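Local coordinates for protein nitrilotriacetate monooxygenase (Burkholderia pseudomallei, PDB 3SDO) that probably acts as an FMN-dependent monooxygenase of the NtaA/SnaA/DszA family, a luciferase-like flavoprotein group built on a TIM barrel, at residues G13-G18 with F56-D61; V43-R48 with F403-F408; P271-I276 with D392-G397. One frame throughout, in Å; residues are numbered along the deposited sequence.

The three contacts surround the seam where the first and last strands of a TIM-type barrel meet. Contacts 1 and 3 pair parallel strands of one sheet, and strand 11-15 lies beside strand 393-396, where Leu396 N stands 2.8 Å from Gly13 O. Their centres are about 11 Å apart. Inside the barrel, Met395 SD of contact 3 packs 3.7 Å from Phe58 CD2 of contact 1. Contact 2 joins helices 39-51 and 401-418 outside the wall; its Phe408 CE1 reaches Leu396 CD1 at 3.5 Å. Contact 1 is the one closest to the predicted FMN site: it contains Asp61, and the side chain of Phe58 is about 3 Å from that of Thr98, whereas contact 2 lies away from it.

Contact 1. Residues G13-G18 with F56-D61; sequences GVLIQG and FAFIAD
Strands 11-15 and 56-59 run parallel, with Val14 gripping its neighbour through both backbone polar atoms. Val14 N donates to Phe56 O at 2.9 Å, and Phe58 N donates to Val14 O at 2.8 Å. A third bond, Ile16 N to Phe58 O, carries the pairing just beyond the end of strand 11-15. CA-H...O contacts, such as Ala57 CA to Val14 O, accompany this ladder.

Where the strands end, a water takes over. It donates to Ile16 O and to Gln17 OE1, the latter at 2.6 Å, and weakly accepts from Ala60 N, bridging the diverging chains.

CG of Phe56 sits between the backbone N and the carbonyl carbon (chi1 61°), and the ring lies flat beneath Gly13, whose CA stands over its centre, 3.5 Å from the centroid. This CH-pi contact depends on the missing side chain, because a CB at Gly13 would run into CZ of the ring.

Apolar packing divides between the faces of the sheet. On the face of Leu15 and Phe58, Leu15 CD1 meets Phe58 CD2 and, at 3.8 Å, Ala60 CB. On the side of Val14 and Ala57, Ile16 CD1 reaches Ala57 CB at 3.9 Å; beyond the end of strand 11-15, Ile59 CD1 lies near Ile16 CB.

Two successive barrel strands are thus joined by a beta-alpha-beta crossover through helix 39-51, which covers Val14 and Ile16 with Ala49 and Tyr42. Phe56 and Phe58 face the interior, meeting Phe217 and Phe237. Asp61, a predicted FMN ligand, follows the second strand and forms a salt bridge with Arg111 of the second subunit; strands 393-396 and 94-100 extend the sheet beyond strands 11-15 and 56-59, respectively.

Contact 2. Residues V43-R48 with F403-F408; sequences VDRARR and FGLDDF
Arg45 reaches Asp406 by folding its chain twice: CD turns at chi2 (-69°) and NE at chi3 (82°), while on Asp406 CG is anti to the carbonyl carbon. The guanidinium meets the carboxylate end-on, with both terminal nitrogens directed at the single oxygen OD1. Arg45 NH2 donates to Asp406 OD1 at 2.9 Å and Arg45 NH1 to the same oxygen at 3.1 Å, both close to the guanidinium plane. The two flat groups are 73° apart. NH1 uses the syn lone pair of OD1, whereas NH2 comes from above the carboxylate plane.

The neighbouring edge of the guanidinium is held by Asp44 of its own helix. NE and NH1 grip Asp44 OD2 side-on, each at 2.8 Å, so NH1 serves both acids and the two edges restrain the guanidinium from turning. Arg45 NH2 also donates to Thr401 O. These parallel helices, 39-51 and 401-418, belong to the outer layer of a TIM-type barrel; a salt-bridge network of Asp44, Arg45, Arg48 and Asp406 ties them together.

Arg48 completes the network with a weak, bent bond from NE to Asp406 OD1 at 3.2 Å, its guanidinium having Asp406 CA over one face. Its stronger polar partner is Asp410, bound through NH2. Two firm bonds from Arg45 and a weak one from Arg48 would probably favour the charged form of Asp406.

Toward the barrel, Leu405 packs between the helices. Its CD2 touches Arg45 O at 3.7 Å and Arg48 CB at 4.1 Å, and its CB comes obliquely to Arg45 NH2, the leucine and Arg45 side chains running past each other in opposite directions.

Contact 3. Residues P271-I276 with D392-G397; sequences PGIGPI and DGFMLG
Ile273 forms two backbone hydrogen bonds to residues 395-397: its N donates to Met395 O at 3.1 Å, and its O accepts from Gly397 N at 2.9 Å. The second bond is nearly straight, with 176° at the hydrogen. A third, Met395 N to Pro271 O at 3.0 Å, reaches its acceptor from above the carbonyl plane. Together they give a parallel ladder in which Gly272 pairs with Met395 and Ile273 with Leu396. Gly272 CA also approaches Met395 O closely enough for a CA-H...O contact at 3.2 Å.

Side chains pack mostly on the outer face, with Ile273 at the centre. Its CG1 lies between the backbone N and the carbonyl carbon (chi1 57°), and beyond it Ile273 CD1 comes obliquely to the Phe394 ring, 3.6 Å from Phe394 CD1. Pro271 O lies at the edge of that ring, while Pro271 CG stands 4.3 Å from Phe394 CD1. Farther along, Leu396 CD2 meets Ile273 CG1 and Pro275 CG.

Helix 375-387 covers Ile273 and Phe394 through Met382, and Phe408 of helix 401-418 packs on Pro275 and Leu396. Met395 points to the barrel interior, toward Phe237. Pro271 has no N-H to donate, so it pairs through its carbonyl alone: the N-H groups of Ile273, Met395 and Gly397 meet the carbonyls of Met395, Pro271 and Ile273, respectively, fixing the strand register, while apolar side chains pack against the helices outside.

Contact 1. Residues G13-G18 with F56-D61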
ATOM      1  N   GLY A  13       0.604  20.512  -4.633  1.00 18.14           N
ATOM      2  CA  GLY A  13       0.549  19.211  -3.977  1.00 17.70           C
ATOM      3  C   GLY A  13       0.998  19.391  -2.541  1.00 17.76           C
ATOM      4  O   GLY A  13       1.692  20.353  -2.230  1.00 18.04           O
ATOM      5  N   VAL A  14       0.642  18.458  -1.666  1.00 17.58           N
ATOM      6  CA  VAL A  14       1.143  18.491  -0.287  1.00 17.93           C
ATOM      7  C   VAL A  14       1.818  17.175   0.076  1.00 18.37           C
ATOM      8  O   VAL A  14       1.228  16.082  -0.044  1.00 17.73           O
ATOM      9  CB  VAL A  14       0.031  18.897   0.736  1.00 17.14           C
ATOM     10  CG1 VAL A  14      -1.147  17.933   0.702  1.00 18.14           C
ATOM     11  CG2 VAL A  14       0.582  19.014   2.107  1.00 16.54           C
ATOM     12  N   LEU A  15       3.087  17.303   0.451  1.00 20.17           N
ATOM     13  CA  LEU A  15       3.858  16.221   1.036  1.00 21.32           C
ATOM     14  C   LEU A  15       3.359  16.027   2.450  1.00 21.82           C
ATOM     15  O   LEU A  15       3.527  16.912   3.298  1.00 23.16           O
ATOM     16  CB  LEU A  15       5.353  16.561   1.070  1.00 22.42           C
ATOM     17  CG  LEU A  15       6.223  15.645   1.976  1.00 24.85           C
ATOM     18  CD1 LEU A  15       6.215  14.227   1.412  1.00 24.55           C
ATOM     19  CD2 LEU A  15       7.673  16.153   2.188  1.00 28.46           C
ATOM     20  N   ILE A  16       2.752  14.883   2.744  1.00 21.82           N
ATOM     21  CA  ILE A  16       2.347  14.630   4.122  1.00 21.83           C
ATOM     22  C   ILE A  16       3.368  13.697   4.751  1.00 22.27           C
ATOM     23  O   ILE A  16       3.244  12.476   4.679  1.00 23.33           O
ATOM     24  CB  ILE A  16       0.925  14.086   4.211  1.00 21.94           C
ATOM     25  CG1 ILE A  16      -0.019  14.957   3.379  1.00 21.65           C
ATOM     26  CG2 ILE A  16       0.476  14.046   5.651  1.00 21.93           C
ATOM     27  CD1 ILE A  16      -1.461  14.502   3.425  1.00 20.39           C
ATOM     28  N   GLN A  17       4.409  14.294   5.329  1.00 22.12           N
ATOM     29  CA  GLN A  17       5.495  13.568   5.946  1.00 21.51           C
ATOM     30  C   GLN A  17       5.203  13.419   7.443  1.00 21.44           C
ATOM     31  O   GLN A  17       5.956  13.891   8.279  1.00 21.25           O
ATOM     32  CB  GLN A  17       6.800  14.326   5.730  1.00 22.22           C
ATOM     33  CG  GLN A  17       8.067  13.545   5.985  1.00 23.08           C
ATOM     34  CD  GLN A  17       8.420  12.594   4.851  1.00 25.43           C
ATOM     35  OE1 GLN A  17       7.539  12.057   4.189  1.00 25.41           O
ATOM     36  NE2 GLN A  17       9.719  12.341   4.663  1.00 25.65           N
ATOM     37  N   GLY A  18       4.104  12.737   7.757  1.00 19.92           N
ATOM     38  CA  GLY A  18       3.678  12.559   9.129  1.00 19.62           C
ATOM     39  C   GLY A  18       3.632  13.889   9.836  1.00 18.62           C
ATOM     40  O   GLY A  18       3.035  14.847   9.336  1.00 18.22           O
ATOM     41  N   PHE A  56      -3.159  17.300  -5.039  1.00 16.30           N
ATOM     42  CA  PHE A  56      -2.757  15.933  -4.654  1.00 16.31           C
ATOM     43  C   PHE A  56      -2.062  15.907  -3.296  1.00 16.48           C
ATOM     44  O   PHE A  56      -1.482  16.906  -2.871  1.00 16.60           O
ATOM     45  CB  PHE A  56      -1.892  15.247  -5.748  1.00 15.52           C
ATOM     46  CG  PHE A  56      -0.617  15.934  -6.040  1.00 16.34           C
ATOM     47  CD1 PHE A  56      -0.588  17.005  -6.906  1.00 14.97           C
ATOM     48  CD2 PHE A  56       0.579  15.541  -5.425  1.00 14.85           C
ATOM     49  CE1 PHE A  56       0.610  17.668  -7.173  1.00 17.31           C
ATOM     50  CE2 PHE A  56       1.755  16.198  -5.682  1.00 17.56           C
ATOM     51  CZ  PHE A  56       1.778  17.270  -6.546  1.00 17.39           C
ATOM     52  N   ALA A  57      -2.197  14.772  -2.612  1.00 15.84           N
ATOM     53  CA  ALA A  57      -1.396  14.426  -1.443  1.00 16.04           C
ATOM     54  C   ALA A  57      -0.287  13.493  -1.926  1.00 16.72           C
ATOM     55  O   ALA A  57      -0.550  12.594  -2.734  1.00 16.91           O
ATOM     56  CB  ALA A  57      -2.274  13.730  -0.359  1.00 16.40           C
ATOM     57  N   PHE A  58       0.936  13.726  -1.440  1.00 17.41           N
ATOM     58  CA  PHE A  58       2.120  12.964  -1.804  1.00 17.84           C
ATOM     59  C   PHE A  58       2.700  12.285  -0.548  1.00 18.01           C
ATOM     60  O   PHE A  58       2.946  12.933   0.477  1.00 18.49           O
ATOM     61  CB  PHE A  58       3.154  13.875  -2.488  1.00 18.61           C
ATOM     62  CG  PHE A  58       4.513  13.230  -2.704  1.00 20.00           C
ATOM     63  CD1 PHE A  58       4.621  11.956  -3.226  1.00 24.39           C
ATOM     64  CD2 PHE A  58       5.673  13.909  -2.381  1.00 22.78           C
ATOM     65  CE1 PHE A  58       5.874  11.352  -3.414  1.00 24.99           C
ATOM     66  CE2 PHE A  58       6.934  13.326  -2.567  1.00 23.84           C
ATOM     67  CZ  PHE A  58       7.037  12.050  -3.076  1.00 24.90           C
ATOM     68  N   ILE A  59       2.844  10.969  -0.643  1.00 17.33           N
ATOM     69  CA  ILE A  59       3.406  10.118   0.392  1.00 17.61           C
ATOM     70  C   ILE A  59       4.751   9.647  -0.118  1.00 17.78           C
ATOM     71  O   ILE A  59       4.824   8.798  -1.017  1.00 18.13           O
ATOM     72  CB  ILE A  59       2.495   8.918   0.701  1.00 16.83           C
ATOM     73  CG1 ILE A  59       1.112   9.404   1.145  1.00 17.41           C
ATOM     74  CG2 ILE A  59       3.092   8.031   1.820  1.00 16.39           C
ATOM     75  CD1 ILE A  59       1.144  10.322   2.395  1.00 15.82           C
ATOM     76  N   ALA A  60       5.801  10.271   0.416  1.00 17.80           N
ATOM     77  CA  ALA A  60       7.180   9.890   0.178  1.00 18.64           C
ATOM     78  C   ALA A  60       7.451   8.586   0.923  1.00 18.48           C
ATOM     79  O   ALA A  60       6.645   8.153   1.734  1.00 17.92           O
ATOM     80  CB  ALA A  60       8.156  11.005   0.674  1.00 19.06           C
ATOM     81  N   ASP A  61       8.580   7.960   0.648  1.00 19.25           N
ATOM     82  CA  ASP A  61       8.836   6.665   1.254  1.00 20.58           C
ATOM     83  C   ASP A  61      10.308   6.352   1.477  1.00 21.58           C
ATOM     84  O   ASP A  61      11.188   6.976   0.859  1.00 23.83           O
ATOM     85  CB  ASP A  61       8.212   5.578   0.388  1.00 20.05           C
ATOM     86  CG  ASP A  61       7.917   4.317   1.167  1.00 20.73           C
ATOM     87  OD1 ASP A  61       7.436   4.436   2.326  1.00 19.47           O
ATOM     88  OD2 ASP A  61       8.165   3.227   0.614  1.00 17.49           O
TER
HETATM   89  O   HOH W   1       5.378  11.101   3.219  1.00 16.40           O

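Contact 2. Residues V43-R48 with F403-F408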
ATOM      1  N   VAL A  43      -5.753  11.421   7.626  1.00 16.34           N
ATOM      2  CA  VAL A  43      -7.081  11.711   7.095  1.00 15.97           C
ATOM      3  C   VAL A  43      -7.444  13.196   7.286  1.00 16.04           C
ATOM      4  O   VAL A  43      -7.924  13.855   6.374  1.00 15.33           O
ATOM      5  CB  VAL A  43      -8.191  10.844   7.734  1.00 16.51           C
ATOM      6  CG1 VAL A  43      -9.574  11.275   7.171  1.00 15.64           C
ATOM      7  CG2 VAL A  43      -7.948   9.331   7.485  1.00 15.68           C
ATOM      8  N   ASP A  44      -7.209  13.703   8.477  1.00 15.75           N
ATOM      9  CA  ASP A  44      -7.469  15.105   8.776  1.00 17.04           C
ATOM     10  C   ASP A  44      -6.683  16.055   7.859  1.00 17.17           C
ATOM     11  O   ASP A  44      -7.267  16.968   7.254  1.00 16.92           O
ATOM     12  CB  ASP A  44      -7.153  15.380  10.239  1.00 17.82           C
ATOM     13  CG  ASP A  44      -7.254  16.845  10.595  1.00 20.22           C
ATOM     14  OD1 ASP A  44      -8.291  17.238  11.129  1.00 25.22           O
ATOM     15  OD2 ASP A  44      -6.312  17.603  10.326  1.00 19.87           O
ATOM     16  N   ARG A  45      -5.386  15.792   7.703  1.00 17.00           N
ATOM     17  CA  ARG A  45      -4.542  16.594   6.832  1.00 17.16           C
ATOM     18  C   ARG A  45      -4.908  16.448   5.350  1.00 17.48           C
ATOM     19  O   ARG A  45      -4.952  17.441   4.632  1.00 17.66           O
ATOM     20  CB  ARG A  45      -3.080  16.275   7.061  1.00 16.68           C
ATOM     21  CG  ARG A  45      -2.588  16.521   8.490  1.00 15.39           C
ATOM     22  CD  ARG A  45      -2.539  17.969   8.859  1.00 15.71           C
ATOM     23  NE  ARG A  45      -3.837  18.502   9.276  1.00 16.44           N
ATOM     24  CZ  ARG A  45      -4.088  19.781   9.533  1.00 18.37           C
ATOM     25  NH1 ARG A  45      -5.314  20.150   9.910  1.00 19.19           N
ATOM     26  NH2 ARG A  45      -3.127  20.690   9.437  1.00 20.58           N
ATOM     27  N   ALA A  46      -5.188  15.232   4.886  1.00 17.90           N
ATOM     28  CA  ALA A  46      -5.616  15.046   3.495  1.00 18.01           C
ATOM     29  C   ALA A  46      -6.915  15.801   3.219  1.00 18.08           C
ATOM     30  O   ALA A  46      -7.040  16.450   2.176  1.00 17.84           O
ATOM     31  CB  ALA A  46      -5.755  13.539   3.132  1.00 17.68           C
ATOM     32  N   ARG A  47      -7.858  15.748   4.164  1.00 18.41           N
ATOM     33  CA  ARG A  47      -9.148  16.451   4.009  1.00 18.56           C
ATOM     34  C   ARG A  47      -9.002  17.962   4.053  1.00 18.66           C
ATOM     35  O   ARG A  47      -9.625  18.671   3.284  1.00 18.50           O
ATOM     36  CB  ARG A  47     -10.156  15.985   5.059  1.00 18.33           C
ATOM     37  CG  ARG A  47     -10.682  14.591   4.747  1.00 18.85           C
ATOM     38  CD  ARG A  47     -11.584  14.104   5.837  1.00 20.10           C
ATOM     39  NE  ARG A  47     -12.315  12.894   5.461  1.00 19.95           N
ATOM     40  CZ  ARG A  47     -13.005  12.162   6.324  1.00 25.09           C
ATOM     41  NH1 ARG A  47     -13.026  12.491   7.626  1.00 26.22           N
ATOM     42  NH2 ARG A  47     -13.693  11.114   5.897  1.00 25.68           N
ATOM     43  N   ARG A  48      -8.135  18.434   4.933  1.00 19.04           N
ATOM     44  CA  ARG A  48      -7.806  19.855   5.033  1.00 18.80           C
ATOM     45  C   ARG A  48      -7.278  20.364   3.698  1.00 18.18           C
ATOM     46  O   ARG A  48      -7.717  21.407   3.200  1.00 18.73           O
ATOM     47  CB  ARG A  48      -6.754  20.056   6.125  1.00 18.89           C
ATOM     48  CG  ARG A  48      -6.595  21.474   6.621  1.00 19.66           C
ATOM     49  CD  ARG A  48      -7.761  21.875   7.490  1.00 23.47           C
ATOM     50  NE  ARG A  48      -7.449  23.011   8.346  1.00 26.27           N
ATOM     51  CZ  ARG A  48      -7.642  24.289   8.034  1.00 26.14           C
ATOM     52  NH1 ARG A  48      -8.169  24.652   6.873  1.00 27.33           N
ATOM     53  NH2 ARG A  48      -7.336  25.211   8.918  1.00 27.06           N
ATOM     54  N   PHE A 403       0.185  23.235  12.118  1.00 21.58           N
ATOM     55  CA  PHE A 403      -0.007  24.675  11.890  1.00 21.17           C
ATOM     56  C   PHE A 403       0.479  25.107  10.524  1.00 20.06           C
ATOM     57  O   PHE A 403      -0.078  26.026   9.948  1.00 21.08           O
ATOM     58  CB  PHE A 403       0.635  25.528  12.985  1.00 21.99           C
ATOM     59  CG  PHE A 403       2.098  25.776  12.792  1.00 22.29           C
ATOM     60  CD1 PHE A 403       2.531  26.821  12.007  1.00 20.33           C
ATOM     61  CD2 PHE A 403       3.037  24.969  13.404  1.00 23.10           C
ATOM     62  CE1 PHE A 403       3.878  27.068  11.840  1.00 23.50           C
ATOM     63  CE2 PHE A 403       4.386  25.205  13.237  1.00 23.93           C
ATOM     64  CZ  PHE A 403       4.812  26.256  12.452  1.00 23.43           C
ATOM     65  N   GLY A 404       1.498  24.438   9.988  1.00 20.09           N
ATOM     66  CA  GLY A 404       1.998  24.776   8.656  1.00 19.02           C
ATOM     67  C   GLY A 404       0.934  24.739   7.570  1.00 18.64           C
ATOM     68  O   GLY A 404       0.783  25.695   6.785  1.00 17.57           O
ATOM     69  N   LEU A 405       0.209  23.624   7.483  1.00 18.12           N
ATOM     70  CA  LEU A 405      -0.830  23.515   6.476  1.00 18.49           C
ATOM     71  C   LEU A 405      -2.017  24.430   6.782  1.00 18.81           C
ATOM     72  O   LEU A 405      -2.572  25.045   5.869  1.00 19.69           O
ATOM     73  CB  LEU A 405      -1.312  22.071   6.349  1.00 18.56           C
ATOM     74  CG  LEU A 405      -2.333  21.748   5.254  1.00 18.48           C
ATOM     75  CD1 LEU A 405      -1.766  21.987   3.858  1.00 18.90           C
ATOM     76  CD2 LEU A 405      -2.748  20.277   5.408  1.00 19.45           C
ATOM     77  N   ASP A 406      -2.434  24.499   8.048  1.00 19.19           N
ATOM     78  CA  ASP A 406      -3.534  25.378   8.435  1.00 19.94           C
ATOM     79  C   ASP A 406      -3.250  26.815   7.982  1.00 20.47           C
ATOM     80  O   ASP A 406      -4.099  27.450   7.354  1.00 20.59           O
ATOM     81  CB  ASP A 406      -3.750  25.386   9.946  1.00 20.56           C
ATOM     82  CG  ASP A 406      -4.249  24.056  10.486  1.00 22.01           C
ATOM     83  OD1 ASP A 406      -4.584  23.150   9.701  1.00 25.22           O
ATOM     84  OD2 ASP A 406      -4.317  23.925  11.708  1.00 22.77           O
ATOM     85  N   ASP A 407      -2.064  27.326   8.317  1.00 20.99           N
ATOM     86  CA  ASP A 407      -1.683  28.696   7.925  1.00 21.19           C
ATOM     87  C   ASP A 407      -1.723  28.869   6.427  1.00 21.39           C
ATOM     88  O   ASP A 407      -2.201  29.900   5.908  1.00 21.09           O
ATOM     89  CB  ASP A 407      -0.269  29.049   8.380  1.00 21.72           C
ATOM     90  CG  ASP A 407      -0.158  29.291   9.881  1.00 23.91           C
ATOM     91  OD1 ASP A 407      -1.187  29.323  10.579  1.00 23.92           O
ATOM     92  OD2 ASP A 407       0.996  29.416  10.362  1.00 24.84           O
ATOM     93  N   PHE A 408      -1.162  27.899   5.709  1.00 21.63           N
ATOM     94  CA  PHE A 408      -1.055  28.029   4.276  1.00 21.92           C
ATOM     95  C   PHE A 408      -2.442  28.068   3.631  1.00 22.26           C
ATOM     96  O   PHE A 408      -2.734  28.950   2.815  1.00 21.77           O
ATOM     97  CB  PHE A 408      -0.199  26.911   3.674  1.00 21.95           C
ATOM     98  CG  PHE A 408      -0.061  27.013   2.201  1.00 24.10           C
ATOM     99  CD1 PHE A 408      -0.939  26.336   1.368  1.00 27.21           C
ATOM    100  CD2 PHE A 408       0.913  27.832   1.640  1.00 26.70           C
ATOM    101  CE1 PHE A 408      -0.842  26.457  -0.007  1.00 28.75           C
ATOM    102  CE2 PHE A 408       1.010  27.956   0.276  1.00 28.10           C
ATOM    103  CZ  PHE A 408       0.125  27.270  -0.550  1.00 27.54           C
TER

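Contact 3. Residues P271-I276 with D392-G397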
ATOM      1  N   PRO A 271       8.594  22.657  -7.818  1.00 20.27           N
ATOM      2  CA  PRO A 271       9.628  22.676  -6.789  1.00 20.58           C
ATOM      3  C   PRO A 271       9.017  22.618  -5.407  1.00 19.81           C
ATOM      4  O   PRO A 271       7.895  23.072  -5.217  1.00 19.52           O
ATOM      5  CB  PRO A 271      10.345  24.007  -6.997  1.00 20.65           C
ATOM      6  CG  PRO A 271       9.598  24.739  -7.980  1.00 21.69           C
ATOM      7  CD  PRO A 271       8.479  23.931  -8.527  1.00 20.49           C
ATOM      8  N   GLY A 272       9.760  22.030  -4.481  1.00 19.71           N
ATOM      9  CA  GLY A 272       9.393  21.937  -3.087  1.00 19.72           C
ATOM     10  C   GLY A 272       9.697  23.199  -2.331  1.00 20.70           C
ATOM     11  O   GLY A 272      10.768  23.787  -2.509  1.00 20.99           O
ATOM     12  N   ILE A 273       8.736  23.641  -1.524  1.00 20.01           N
ATOM     13  CA  ILE A 273       8.892  24.825  -0.715  1.00 21.25           C
ATOM     14  C   ILE A 273       8.201  24.564   0.600  1.00 21.85           C
ATOM     15  O   ILE A 273       7.297  23.703   0.673  1.00 21.47           O
ATOM     16  CB  ILE A 273       8.287  26.100  -1.364  1.00 21.95           C
ATOM     17  CG1 ILE A 273       6.794  25.923  -1.673  1.00 21.90           C
ATOM     18  CG2 ILE A 273       9.027  26.428  -2.638  1.00 21.89           C
ATOM     19  CD1 ILE A 273       6.082  27.238  -2.094  1.00 21.75           C
ATOM     20  N   GLY A 274       8.653  25.289   1.621  1.00 22.22           N
ATOM     21  CA  GLY A 274       8.148  25.182   2.985  1.00 22.92           C
ATOM     22  C   GLY A 274       7.880  26.540   3.604  1.00 22.84           C
ATOM     23  O   GLY A 274       8.603  26.971   4.497  1.00 22.67           O
ATOM     24  N   PRO A 275       6.833  27.222   3.142  1.00 22.88           N
ATOM     25  CA  PRO A 275       6.558  28.582   3.606  1.00 23.19           C
ATOM     26  C   PRO A 275       6.087  28.678   5.057  1.00 23.33           C
ATOM     27  O   PRO A 275       5.371  27.811   5.533  1.00 22.26           O
ATOM     28  CB  PRO A 275       5.436  29.037   2.668  1.00 23.21           C
ATOM     29  CG  PRO A 275       4.786  27.749   2.236  1.00 22.85           C
ATOM     30  CD  PRO A 275       5.906  26.821   2.068  1.00 23.07           C
ATOM     31  N   ILE A 276       6.457  29.769   5.719  1.00 23.21           N
ATOM     32  CA  ILE A 276       6.024  30.065   7.069  1.00 23.75           C
ATOM     33  C   ILE A 276       5.453  31.473   7.084  1.00 24.83           C
ATOM     34  O   ILE A 276       6.159  32.440   6.760  1.00 24.82           O
ATOM     35  CB  ILE A 276       7.214  29.991   8.050  1.00 23.69           C
ATOM     36  CG1 ILE A 276       7.889  28.615   7.973  1.00 22.69           C
ATOM     37  CG2 ILE A 276       6.765  30.323   9.487  1.00 24.12           C
ATOM     38  CD1 ILE A 276       9.094  28.459   8.940  1.00 22.90           C
ATOM     39  N   ASP A 392       5.573  25.453 -12.319  1.00 18.48           N
ATOM     40  CA  ASP A 392       4.191  25.380 -12.815  1.00 18.70           C
ATOM     41  C   ASP A 392       3.223  25.219 -11.638  1.00 18.12           C
ATOM     42  O   ASP A 392       1.997  25.246 -11.792  1.00 18.33           O
ATOM     43  CB  ASP A 392       4.007  24.171 -13.736  1.00 19.09           C
ATOM     44  CG  ASP A 392       4.846  24.261 -14.999  1.00 19.75           C
ATOM     45  OD1 ASP A 392       4.927  25.362 -15.549  1.00 18.21           O
ATOM     46  OD2 ASP A 392       5.432  23.228 -15.427  1.00 18.31           O
ATOM     47  N   GLY A 393       3.803  24.984 -10.473  1.00 18.17           N
ATOM     48  CA  GLY A 393       3.085  24.670  -9.256  1.00 17.22           C
ATOM     49  C   GLY A 393       4.117  24.374  -8.196  1.00 17.41           C
ATOM     50  O   GLY A 393       5.320  24.487  -8.467  1.00 17.46           O
ATOM     51  N   PHE A 394       3.666  24.023  -6.990  1.00 17.49           N
ATOM     52  CA  PHE A 394       4.581  23.755  -5.894  1.00 18.24           C
ATOM     53  C   PHE A 394       4.227  22.494  -5.119  1.00 18.21           C
ATOM     54  O   PHE A 394       3.062  22.178  -4.936  1.00 18.58           O
ATOM     55  CB  PHE A 394       4.602  24.921  -4.918  1.00 18.01           C
ATOM     56  CG  PHE A 394       5.056  26.198  -5.529  1.00 18.61           C
ATOM     57  CD1 PHE A 394       6.398  26.475  -5.642  1.00 20.03           C
ATOM     58  CD2 PHE A 394       4.134  27.124  -6.003  1.00 19.42           C
ATOM     59  CE1 PHE A 394       6.836  27.672  -6.239  1.00 18.87           C
ATOM     60  CE2 PHE A 394       4.559  28.298  -6.599  1.00 20.98           C
ATOM     61  CZ  PHE A 394       5.924  28.573  -6.697  1.00 18.09           C
ATOM     62  N   MET A 395       5.253  21.798  -4.659  1.00 18.91           N
ATOM     63  CA  MET A 395       5.103  20.711  -3.692  1.00 20.40           C
ATOM     64  C   MET A 395       5.306  21.292  -2.293  1.00 20.72           C
ATOM     65  O   MET A 395       6.424  21.673  -1.938  1.00 21.59           O
ATOM     66  CB  MET A 395       6.145  19.630  -3.982  1.00 20.64           C
ATOM     67  CG  MET A 395       6.007  18.354  -3.170  1.00 26.37           C
ATOM     68  SD  MET A 395       4.737  17.224  -3.801  1.00 34.74           S
ATOM     69  CE  MET A 395       5.462  16.632  -5.368  1.00 29.97           C
ATOM     70  N   LEU A 396       4.247  21.344  -1.496  1.00 21.37           N
ATOM     71  CA  LEU A 396       4.324  21.907  -0.149  1.00 21.82           C
ATOM     72  C   LEU A 396       4.912  20.880   0.796  1.00 22.49           C
ATOM     73  O   LEU A 396       4.340  19.808   0.981  1.00 21.88           O
ATOM     74  CB  LEU A 396       2.946  22.339   0.331  1.00 21.94           C
ATOM     75  CG  LEU A 396       2.275  23.362  -0.572  1.00 24.02           C
ATOM     76  CD1 LEU A 396       0.760  23.335  -0.357  1.00 24.18           C
ATOM     77  CD2 LEU A 396       2.864  24.759  -0.306  1.00 24.73           C
ATOM     78  N   GLY A 397       6.073  21.217   1.359  1.00 22.20           N
ATOM     79  CA  GLY A 397       6.748  20.398   2.358  1.00 22.24           C
ATOM     80  C   GLY A 397       6.845  21.209   3.625  1.00 22.46           C
ATOM     81  O   GLY A 397       7.886  21.806   3.897  1.00 22.40           O
TER